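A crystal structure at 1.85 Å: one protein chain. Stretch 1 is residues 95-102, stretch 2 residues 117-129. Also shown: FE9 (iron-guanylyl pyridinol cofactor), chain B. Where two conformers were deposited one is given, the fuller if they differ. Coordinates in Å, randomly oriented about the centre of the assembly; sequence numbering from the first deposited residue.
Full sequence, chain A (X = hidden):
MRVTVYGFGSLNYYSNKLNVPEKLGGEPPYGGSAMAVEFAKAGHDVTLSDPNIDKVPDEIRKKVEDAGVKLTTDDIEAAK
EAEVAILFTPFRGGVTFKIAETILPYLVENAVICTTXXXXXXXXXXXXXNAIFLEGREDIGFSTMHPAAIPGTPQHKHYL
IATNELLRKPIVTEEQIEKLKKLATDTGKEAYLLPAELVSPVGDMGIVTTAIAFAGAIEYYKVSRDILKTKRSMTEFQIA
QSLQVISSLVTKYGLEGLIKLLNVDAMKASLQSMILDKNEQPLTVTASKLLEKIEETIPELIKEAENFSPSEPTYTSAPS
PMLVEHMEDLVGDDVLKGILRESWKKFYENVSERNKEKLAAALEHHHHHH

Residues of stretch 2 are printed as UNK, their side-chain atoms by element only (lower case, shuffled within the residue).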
ATOM      1  N   VAL A  95      -3.941  25.653 -14.256  1.00 49.48           N
ATOM      2  CA  VAL A  95      -3.370  25.985 -15.572  1.00 51.23           C
ATOM      3  C   VAL A  95      -3.786  24.950 -16.659  1.00 51.07           C
ATOM      4  O   VAL A  95      -4.176  25.352 -17.755  1.00 51.58           O
ATOM      5  CB  VAL A  95      -1.834  26.150 -15.508  1.00 55.13           C
ATOM      6  CG1 VAL A  95      -1.274  26.498 -16.879  1.00 53.44           C
ATOM      7  CG2 VAL A  95      -1.431  27.206 -14.478  1.00 56.24           C
ATOM      8  N   THR A  96      -3.690  23.632 -16.336  1.00 43.82           N
ATOM      9  CA  THR A  96      -4.053  22.548 -17.249  1.00 40.99           C
ATOM     10  C   THR A  96      -5.550  22.610 -17.574  1.00 44.56           C
ATOM     11  O   THR A  96      -5.927  22.491 -18.738  1.00 42.32           O
ATOM     12  CB  THR A  96      -3.634  21.196 -16.661  1.00 45.25           C
ATOM     13  OG1 THR A  96      -2.218  21.211 -16.447  1.00 38.81           O
ATOM     14  CG2 THR A  96      -3.990  20.027 -17.571  1.00 46.72           C
ATOM     15  N   PHE A  97      -6.398  22.822 -16.557  1.00 39.64           N
ATOM     16  CA  PHE A  97      -7.849  22.927 -16.758  1.00 40.55           C
ATOM     17  C   PHE A  97      -8.178  24.073 -17.694  1.00 46.50           C
ATOM     18  O   PHE A  97      -8.995  23.936 -18.601  1.00 44.90           O
ATOM     19  CB  PHE A  97      -8.557  23.193 -15.405  1.00 43.25           C
ATOM     20  CG  PHE A  97      -8.594  22.047 -14.419  1.00 42.87           C
ATOM     21  CD1 PHE A  97      -8.677  20.734 -14.855  1.00 44.39           C
ATOM     22  CD2 PHE A  97      -8.616  22.285 -13.054  1.00 45.35           C
ATOM     23  CE1 PHE A  97      -8.742  19.684 -13.948  1.00 44.51           C
ATOM     24  CE2 PHE A  97      -8.689  21.233 -12.151  1.00 47.23           C
ATOM     25  CZ  PHE A  97      -8.747  19.935 -12.604  1.00 43.48           C
ATOM     26  N   LYS A  98      -7.551  25.220 -17.464  1.00 45.86           N
ATOM     27  CA  LYS A  98      -7.791  26.393 -18.280  1.00 46.20           C
ATOM     28  C   LYS A  98      -7.492  26.112 -19.750  1.00 49.02           C
ATOM     29  O   LYS A  98      -8.346  26.345 -20.606  1.00 46.21           O
ATOM     30  CB  LYS A  98      -6.940  27.566 -17.763  1.00 51.00           C
ATOM     31  CG  LYS A  98      -7.288  28.916 -18.385  1.00 70.11           C
ATOM     32  CD  LYS A  98      -6.041  29.694 -18.818  1.00 87.06           C
ATOM     33  CE  LYS A  98      -5.560  29.279 -20.188  1.00 94.78           C
ATOM     34  NZ  LYS A  98      -4.200  29.793 -20.492  1.00102.78           N
ATOM     35  N   ILE A  99      -6.284  25.605 -20.044  1.00 48.31           N
ATOM     36  CA  ILE A  99      -5.870  25.315 -21.421  1.00 46.41           C
ATOM     37  C   ILE A  99      -6.826  24.328 -22.081  1.00 48.81           C
ATOM     38  O   ILE A  99      -7.281  24.573 -23.199  1.00 47.11           O
ATOM     39  CB  ILE A  99      -4.400  24.797 -21.459  1.00 48.12           C
ATOM     40  CG1 ILE A  99      -3.418  25.870 -20.952  1.00 49.40           C
ATOM     41  CG2 ILE A  99      -4.003  24.364 -22.865  1.00 45.31           C
ATOM     42  CD1 ILE A  99      -2.206  25.326 -20.295  1.00 53.76           C
ATOM     43  N   ALA A 100      -7.125  23.202 -21.397  1.00 41.98           N
ATOM     44  CA  ALA A 100      -8.023  22.183 -21.943  1.00 38.60           C
ATOM     45  C   ALA A 100      -9.423  22.734 -22.254  1.00 45.26           C
ATOM     46  O   ALA A 100     -10.008  22.405 -23.281  1.00 43.53           O
ATOM     47  CB  ALA A 100      -8.128  21.031 -20.967  1.00 38.44           C
ATOM     48  N   GLU A 101      -9.956  23.575 -21.375  1.00 45.59           N
ATOM     49  CA  GLU A 101     -11.287  24.135 -21.578  1.00 46.27           C
ATOM     50  C   GLU A 101     -11.296  25.133 -22.729  1.00 50.93           C
ATOM     51  O   GLU A 101     -12.273  25.227 -23.467  1.00 51.99           O
ATOM     52  CB  GLU A 101     -11.726  24.829 -20.284  1.00 48.42           C
ATOM     53  CG  GLU A 101     -13.213  25.114 -20.169  1.00 65.31           C
ATOM     54  CD  GLU A 101     -13.671  25.326 -18.735  1.00 96.30           C
ATOM     55  OE1 GLU A 101     -14.888  25.183 -18.476  1.00119.32           O
ATOM     56  OE2 GLU A 101     -12.816  25.629 -17.869  1.00 66.08           O
ATOM     57  N   THR A 102     -10.204  25.884 -22.871  1.00 49.11           N
ATOM     58  CA  THR A 102     -10.068  26.912 -23.910  1.00 50.20           C
ATOM     59  C   THR A 102      -9.910  26.319 -25.311  1.00 56.49           C
ATOM     60  O   THR A 102     -10.500  26.848 -26.250  1.00 56.33           O
ATOM     61  CB  THR A 102      -8.897  27.831 -23.525  1.00 51.31           C
ATOM     62  OG1 THR A 102      -9.167  28.406 -22.246  1.00 60.77           O
ATOM     63  CG2 THR A 102      -8.649  28.934 -24.526  1.00 53.86           C
ATOM     64  N   UNK A 117       2.510  13.683 -16.789  1.00 33.82           N
ATOM     65  CA  UNK A 117       2.631  13.437 -15.347  1.00 33.63           C
ATOM     66  C   UNK A 117       1.966  14.480 -14.460  1.00 37.27           C
ATOM     67  O   UNK A 117       1.766  14.191 -13.297  1.00 37.11           O
ATOM     68  s   UNK A 117       4.951  14.892 -14.727  1.00 41.43           S
ATOM     69  c   UNK A 117       4.100  13.294 -14.958  1.00 35.54           C
ATOM     70  N   UNK A 118       1.678  15.692 -14.955  1.00 33.52           N
ATOM     71  CA  UNK A 118       1.090  16.735 -14.109  1.00 32.20           C
ATOM     72  C   UNK A 118      -0.433  16.734 -13.935  1.00 37.80           C
ATOM     73  O   UNK A 118      -0.947  17.613 -13.234  1.00 36.69           O
ATOM     74  c   UNK A 118       1.506  18.108 -14.678  1.00 35.19           C
ATOM     75  c   UNK A 118       3.022  18.333 -14.583  1.00 32.73           C
ATOM     76  o   UNK A 118       1.078  18.177 -16.046  1.00 41.34           O
ATOM     77  N   UNK A 119      -1.165  15.820 -14.563  1.00 36.29           N
ATOM     78  CA  UNK A 119      -2.618  15.831 -14.417  1.00 34.23           C
ATOM     79  C   UNK A 119      -3.197  14.482 -14.707  1.00 38.54           C
ATOM     80  O   UNK A 119      -2.890  13.928 -15.759  1.00 40.86           O
ATOM     81  c   UNK A 119      -3.217  16.856 -15.405  1.00 38.86           C
ATOM     82  s   UNK A 119      -5.461  17.026 -13.779  1.00 48.77           S
ATOM     83  c   UNK A 119      -4.744  16.887 -15.435  1.00 43.91           C
ATOM     84  c   UNK A 119      -5.183  18.757 -13.481  1.00 46.56           C
ATOM     85  N   UNK A 120      -4.036  13.931 -13.792  1.00 32.31           N
ATOM     86  CA  UNK A 120      -4.664  12.646 -14.066  1.00 30.28           C
ATOM     87  C   UNK A 120      -5.670  12.853 -15.206  1.00 34.19           C
ATOM     88  O   UNK A 120      -6.419  13.841 -15.193  1.00 30.44           O
ATOM     89  c   UNK A 120      -5.403  12.136 -12.838  1.00 33.97           C
ATOM     90  o   UNK A 120      -6.406  11.218 -13.228  1.00 34.36           O
ATOM     91  N   UNK A 121      -5.690  11.940 -16.190  1.00 31.00           N
ATOM     92  CA  UNK A 121      -6.624  12.071 -17.305  1.00 29.11           C
ATOM     93  C   UNK A 121      -8.065  11.940 -16.819  1.00 31.92           C
ATOM     94  O   UNK A 121      -8.967  12.567 -17.414  1.00 32.66           O
ATOM     95  c   UNK A 121      -6.893  12.970 -20.361  1.00 31.51           C
ATOM     96  c   UNK A 121      -7.114  11.488 -19.748  1.00 28.39           C
ATOM     97  c   UNK A 121      -6.319  11.083 -18.478  1.00 28.20           C
ATOM     98  c   UNK A 121      -6.645   9.616 -18.113  1.00 32.57           C
ATOM     99  N   UNK A 122      -8.282  11.134 -15.755  1.00 28.23           N
ATOM    100  CA  UNK A 122      -9.609  10.917 -15.194  1.00 28.80           C
ATOM    101  C   UNK A 122     -10.099  12.173 -14.513  1.00 34.42           C
ATOM    102  O   UNK A 122     -11.273  12.511 -14.655  1.00 35.53           O
ATOM    103  c   UNK A 122      -9.436   7.187 -13.907  1.00 32.72           C
ATOM    104  c   UNK A 122      -9.905   8.116 -16.212  1.00 36.14           C
ATOM    105  c   UNK A 122      -9.637   9.710 -14.232  1.00 29.15           C
ATOM    106  c   UNK A 122      -9.181   8.374 -14.869  1.00 33.89           C
ATOM    107  N   UNK A 123      -9.216  12.883 -13.811  1.00 33.24           N
ATOM    108  CA  UNK A 123      -9.595  14.143 -13.165  1.00 33.51           C
ATOM    109  C   UNK A 123      -9.949  15.143 -14.252  1.00 38.20           C
ATOM    110  O   UNK A 123     -11.003  15.777 -14.182  1.00 38.81           O
ATOM    111  c   UNK A 123      -8.258  13.757 -11.079  1.00 36.25           C
ATOM    112  c   UNK A 123      -8.472  14.683 -12.251  1.00 36.09           C
ATOM    113  c   UNK A 123      -8.783  16.100 -11.763  1.00 35.27           C
ATOM    114  N   UNK A 124      -9.093  15.293 -15.280  1.00 36.33           N
ATOM    115  CA  UNK A 124      -9.380  16.228 -16.355  1.00 35.10           C
ATOM    116  C   UNK A 124     -10.669  15.899 -17.097  1.00 36.58           C
ATOM    117  O   UNK A 124     -11.464  16.799 -17.366  1.00 37.12           O
ATOM    118  c   UNK A 124      -8.451  17.277 -18.533  1.00 37.82           C
ATOM    119  c   UNK A 124      -8.594  18.685 -18.036  1.00 38.66           C
ATOM    120  c   UNK A 124      -8.225  16.296 -17.364  1.00 34.73           C
ATOM    121  c   UNK A 124      -7.328  17.181 -19.560  1.00 38.35           C
ATOM    122  N   UNK A 125     -10.871  14.628 -17.445  1.00 37.43           N
ATOM    123  CA  UNK A 125     -12.078  14.206 -18.170  1.00 37.24           C
ATOM    124  C   UNK A 125     -13.358  14.542 -17.364  1.00 38.62           C
ATOM    125  O   UNK A 125     -14.358  15.002 -17.933  1.00 37.77           O
ATOM    126  c   UNK A 125     -11.993  12.706 -18.455  1.00 35.99           C
ATOM    127  n   UNK A 125     -13.460  12.409 -20.324  1.00 36.51           N
ATOM    128  c   UNK A 125     -13.264  12.171 -19.058  1.00 42.50           C
ATOM    129  o   UNK A 125     -14.080  11.560 -18.394  1.00 37.59           O
ATOM    130  N   UNK A 126     -13.309  14.312 -16.039  1.00 36.63           N
ATOM    131  CA  UNK A 126     -14.430  14.585 -15.132  0.50 36.02           C
ATOM    132  C   UNK A 126     -14.703  16.091 -15.091  1.00 41.78           C
ATOM    133  O   UNK A 126     -15.846  16.524 -15.231  1.00 40.63           O
ATOM    134  o   UNK A 126     -15.207  14.199 -12.829  0.50 33.49           O
ATOM    135  c   UNK A 126     -14.123  14.043 -13.733  0.50 38.12           C
ATOM    136  N   UNK A 127     -13.657  16.886 -14.915  1.00 41.25           N
ATOM    137  CA  UNK A 127     -13.786  18.343 -14.863  1.00 42.93           C
ATOM    138  C   UNK A 127     -14.442  18.912 -16.134  1.00 45.79           C
ATOM    139  O   UNK A 127     -15.205  19.881 -16.067  1.00 45.69           O
ATOM    140  c   UNK A 127     -12.502  23.282 -14.878  1.00 61.72           C
ATOM    141  c   UNK A 127     -12.092  21.172 -15.944  1.00 51.14           C
ATOM    142  c   UNK A 127     -12.389  18.975 -14.737  1.00 43.84           C
ATOM    143  c   UNK A 127     -12.843  22.619 -13.715  1.00 55.53           C
ATOM    144  c   UNK A 127     -12.122  22.563 -15.995  1.00 53.47           C
ATOM    145  c   UNK A 127     -12.805  21.231 -13.676  1.00 52.64           C
ATOM    146  o   UNK A 127     -12.539  24.653 -14.913  1.00 68.92           O
ATOM    147  c   UNK A 127     -12.418  20.487 -14.785  1.00 49.33           C
ATOM    148  N   UNK A 128     -14.141  18.329 -17.297  1.00 40.48           N
ATOM    149  CA  UNK A 128     -14.691  18.852 -18.545  1.00 41.12           C
ATOM    150  C   UNK A 128     -16.083  18.356 -18.961  1.00 44.54           C
ATOM    151  O   UNK A 128     -16.526  18.727 -20.032  1.00 44.71           O
ATOM    152  c   UNK A 128     -12.537  20.849 -19.659  1.00 45.88           C
ATOM    153  c   UNK A 128     -12.349  19.331 -19.539  1.00 44.72           C
ATOM    154  c   UNK A 128     -11.367  18.851 -20.577  1.00 46.48           C
ATOM    155  c   UNK A 128     -13.681  18.588 -19.673  1.00 40.49           C
ATOM    156  N   UNK A 129     -16.790  17.572 -18.145  1.00 42.74           N
ATOM    157  CA  UNK A 129     -18.116  17.087 -18.558  1.00 40.96           C
ATOM    158  C   UNK A 129     -19.126  18.157 -18.975  1.00 43.75           C
ATOM    159  O   UNK A 129     -19.765  17.993 -20.012  1.00 38.94           O
ATOM    160  o   UNK A 129     -19.058  13.737 -19.265  1.00 49.00           O
ATOM    161  c   UNK A 129     -18.027  14.811 -17.376  1.00 44.00           C
ATOM    162  c   UNK A 129     -18.731  16.167 -17.479  1.00 42.89           C
ATOM    163  c   UNK A 129     -18.015  14.034 -18.677  1.00 51.11           C
ATOM    164  n   UNK A 129     -16.841  13.679 -19.156  1.00 43.13           N
TER
HETATM  165  O2  FE9 B 401       8.703  17.163 -14.305  1.00 34.73           O
HETATM  166 FE   FE9 B 401       7.134  14.849 -15.913  1.00 38.83          FE
HETATM  167  C1F FE9 B 401       8.581  15.007 -17.026  1.00 43.65           C
HETATM  168  O1F FE9 B 401       9.472  15.102 -17.718  1.00 45.55           O
HETATM  169  C2F FE9 B 401       7.211  13.029 -16.141  1.00 42.29           C
HETATM  170  O2F FE9 B 401       7.248  11.914 -16.317  1.00 38.49           O
HETATM  171  C8  FE9 B 401       5.824  15.061 -17.280  1.00 36.75           C
HETATM  172  O18 FE9 B 401       5.466  14.143 -17.997  1.00 41.07           O
HETATM  173  C7  FE9 B 401       5.200  16.435 -17.460  1.00 36.62           C
HETATM  174  C6  FE9 B 401       6.016  17.368 -16.611  1.00 33.09           C
HETATM  175  N1  FE9 B 401       7.012  16.798 -15.800  1.00 36.67           N
HETATM  176  C5  FE9 B 401       5.778  18.819 -16.662  1.00 35.77           C
HETATM  177  C5M FE9 B 401       4.670  19.361 -17.518  1.00 28.74           C
HETATM  178  C4  FE9 B 401       6.615  19.692 -15.823  1.00 39.15           C
HETATM  179  C3  FE9 B 401       7.665  19.082 -14.960  1.00 37.50           C
HETATM  180  C3M FE9 B 401       8.573  19.913 -14.091  1.00 29.52           C
HETATM  181  C2  FE9 B 401       7.840  17.582 -14.993  1.00 32.60           C
HETATM  182  O3P FE9 B 401       6.320  21.021 -15.827  1.00 43.88           O
HETATM  183  P1  FE9 B 401       7.169  22.126 -16.644  1.00 36.62           P
HETATM  184  O1P FE9 B 401       8.489  21.596 -16.947  1.00 26.09           O
HETATM  185  O2P FE9 B 401       7.384  23.378 -15.643  1.00 34.30           O
HETATM  186  O5' FE9 B 401       6.318  22.455 -17.950  1.00 35.40           O
HETATM  187  C5' FE9 B 401       5.107  23.193 -17.909  1.00 33.42           C
HETATM  188  C4' FE9 B 401       5.120  24.103 -19.132  1.00 29.23           C
HETATM  189  O4' FE9 B 401       3.859  24.748 -19.260  1.00 33.96           O
HETATM  190  C1' FE9 B 401       4.088  26.041 -19.804  1.00 30.10           C
HETATM  191  C2' FE9 B 401       5.348  26.503 -19.104  1.00 41.09           C
HETATM  192  O2' FE9 B 401       6.032  27.573 -19.770  1.00 48.18           O
HETATM  193  C3' FE9 B 401       6.163  25.216 -19.040  1.00 33.67           C
HETATM  194  O3' FE9 B 401       7.084  25.090 -20.125  1.00 35.22           O
HETATM  195  N9A FE9 B 401       2.887  26.878 -19.620  1.00 33.44           N
HETATM  196  C4A FE9 B 401       1.942  26.929 -20.529  1.00 37.87           C
HETATM  197  N3A FE9 B 401       1.820  26.390 -21.764  1.00 39.37           N
HETATM  198  C2A FE9 B 401       0.729  26.690 -22.499  1.00 37.18           C
HETATM  199  N2A FE9 B 401       0.626  26.098 -23.710  1.00 37.80           N
HETATM  200  N1A FE9 B 401      -0.251  27.516 -22.084  1.00 38.06           N
HETATM  201  C6A FE9 B 401      -0.201  28.151 -20.900  1.00 35.53           C
HETATM  202  O6A FE9 B 401      -1.121  28.896 -20.522  1.00 37.70           O
HETATM  203  C5A FE9 B 401       0.932  27.865 -20.018  1.00 37.77           C
HETATM  204  N7A FE9 B 401       1.338  28.251 -18.799  1.00 37.73           N
HETATM  205  C8A FE9 B 401       2.529  27.640 -18.568  1.00 31.54           C
HETATM  206  O   HOH W   1      -1.625  20.059 -14.071  1.00 37.13           O
HETATM  207  O   HOH W   2       7.934  14.728 -13.816  1.00 38.05           O

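Position 117 carries one carbon and then a sulfur, the side chain of cysteine. It is out of reach of stretch 1; its sulfur faces the cofactor instead, and with SG 2.5 Å from FE of FE9, Cys117 is a ligand of the iron, a role that suits a thiolate.

Position 118 has one carbon bearing an oxygen and a second carbon; the oxygen comes just within reach of Thr96. That fork is threonine. CG2 of Thr118 lies 3.5 Å from C5 of FE9, so the methyl packs on the pyridinol, while the backbone O of Thr118 accepts from water 1 (2.7 Å), which also lies 2.7 Å from OG1 of Thr96 and so links the two stretches.

At 119 three carbons and a sulfur form an unbranched chain, the sulfur next to last, that bends over Thr96 and the Phe97 ring: methionine. Its flexible chain brings Met119 CG to 3.9 Å from Thr96 CG2 and Met119 CE to 3.7 Å from Phe97 CE1. The methyl makes an off-centre CH-pi contact with the Phe97 ring, its CE 4.1 Å from the ring centroid.

Position 120, one carbon and one oxygen, touches nothing on stretch 1 and is serine. It caps the helix that follows: Ser120 OG accepts weak bonds from N of residue 122, 3.1 Å from Ser120 OG, and from N of residue 123, 3.3 Å from Ser120 OG; these N atoms have no preceding helical turn to bond to.

Position 121 has four carbons forked at the first, one arm two carbons long, hence isoleucine; 122 has four forked at the second, hence leucine. Both Ile121 and Leu122 are out of reach of stretch 1.

Position 123 has three carbons, one carrying the other two, and reaches the edge of the Phe97 ring: compact valine, Val123 CG1 lying 3.9 Å from Phe97 CZ.

Position 124 again has four carbons forked at the second, a terminal one packing on Phe97 and Ala100: leucine. Its CA-to-CB bond points sideways, yet the longer side chain brings Leu124 CD1 to 3.8 Å from both Phe97 CD1 and Ala100 CB.

Position 125, two carbons with an oxygen and a nitrogen on the second, is asparagine; 126, one carbon and one oxygen, is serine. Neither Asn125 nor Ser126 reaches stretch 1.

At 127 one carbon leads to a six-carbon ring bearing an oxygen; the ring stacks face to face on Phe97, centroids 4.1 Å apart, and the oxygen meets Glu101. This is tyrosine, and Tyr127 OH donates to Glu101 OE2 at 3.1 Å.

Position 128, four carbons forked at the second, touches Ala100 and is leucine; Leu128 CD1 lies 3.9 Å from Ala100 CB. Position 129, three carbons with an oxygen and a nitrogen on the third, is out of reach of stretch 1: glutamine, whose NE2 donates to Asn125 O (3.1 Å).

The contact centres on Phe97, with Tyr127 over one face and Leu124 and Val123 at its edge. Ala100, being small, leaves room for two leucines beside it. The helices cross at −52°, and the Tyr127–Glu101 hydrogen bond adds a polar link to a largely apolar contact.

Stretch 2 (117-129) CTMSILVLNSYLQ
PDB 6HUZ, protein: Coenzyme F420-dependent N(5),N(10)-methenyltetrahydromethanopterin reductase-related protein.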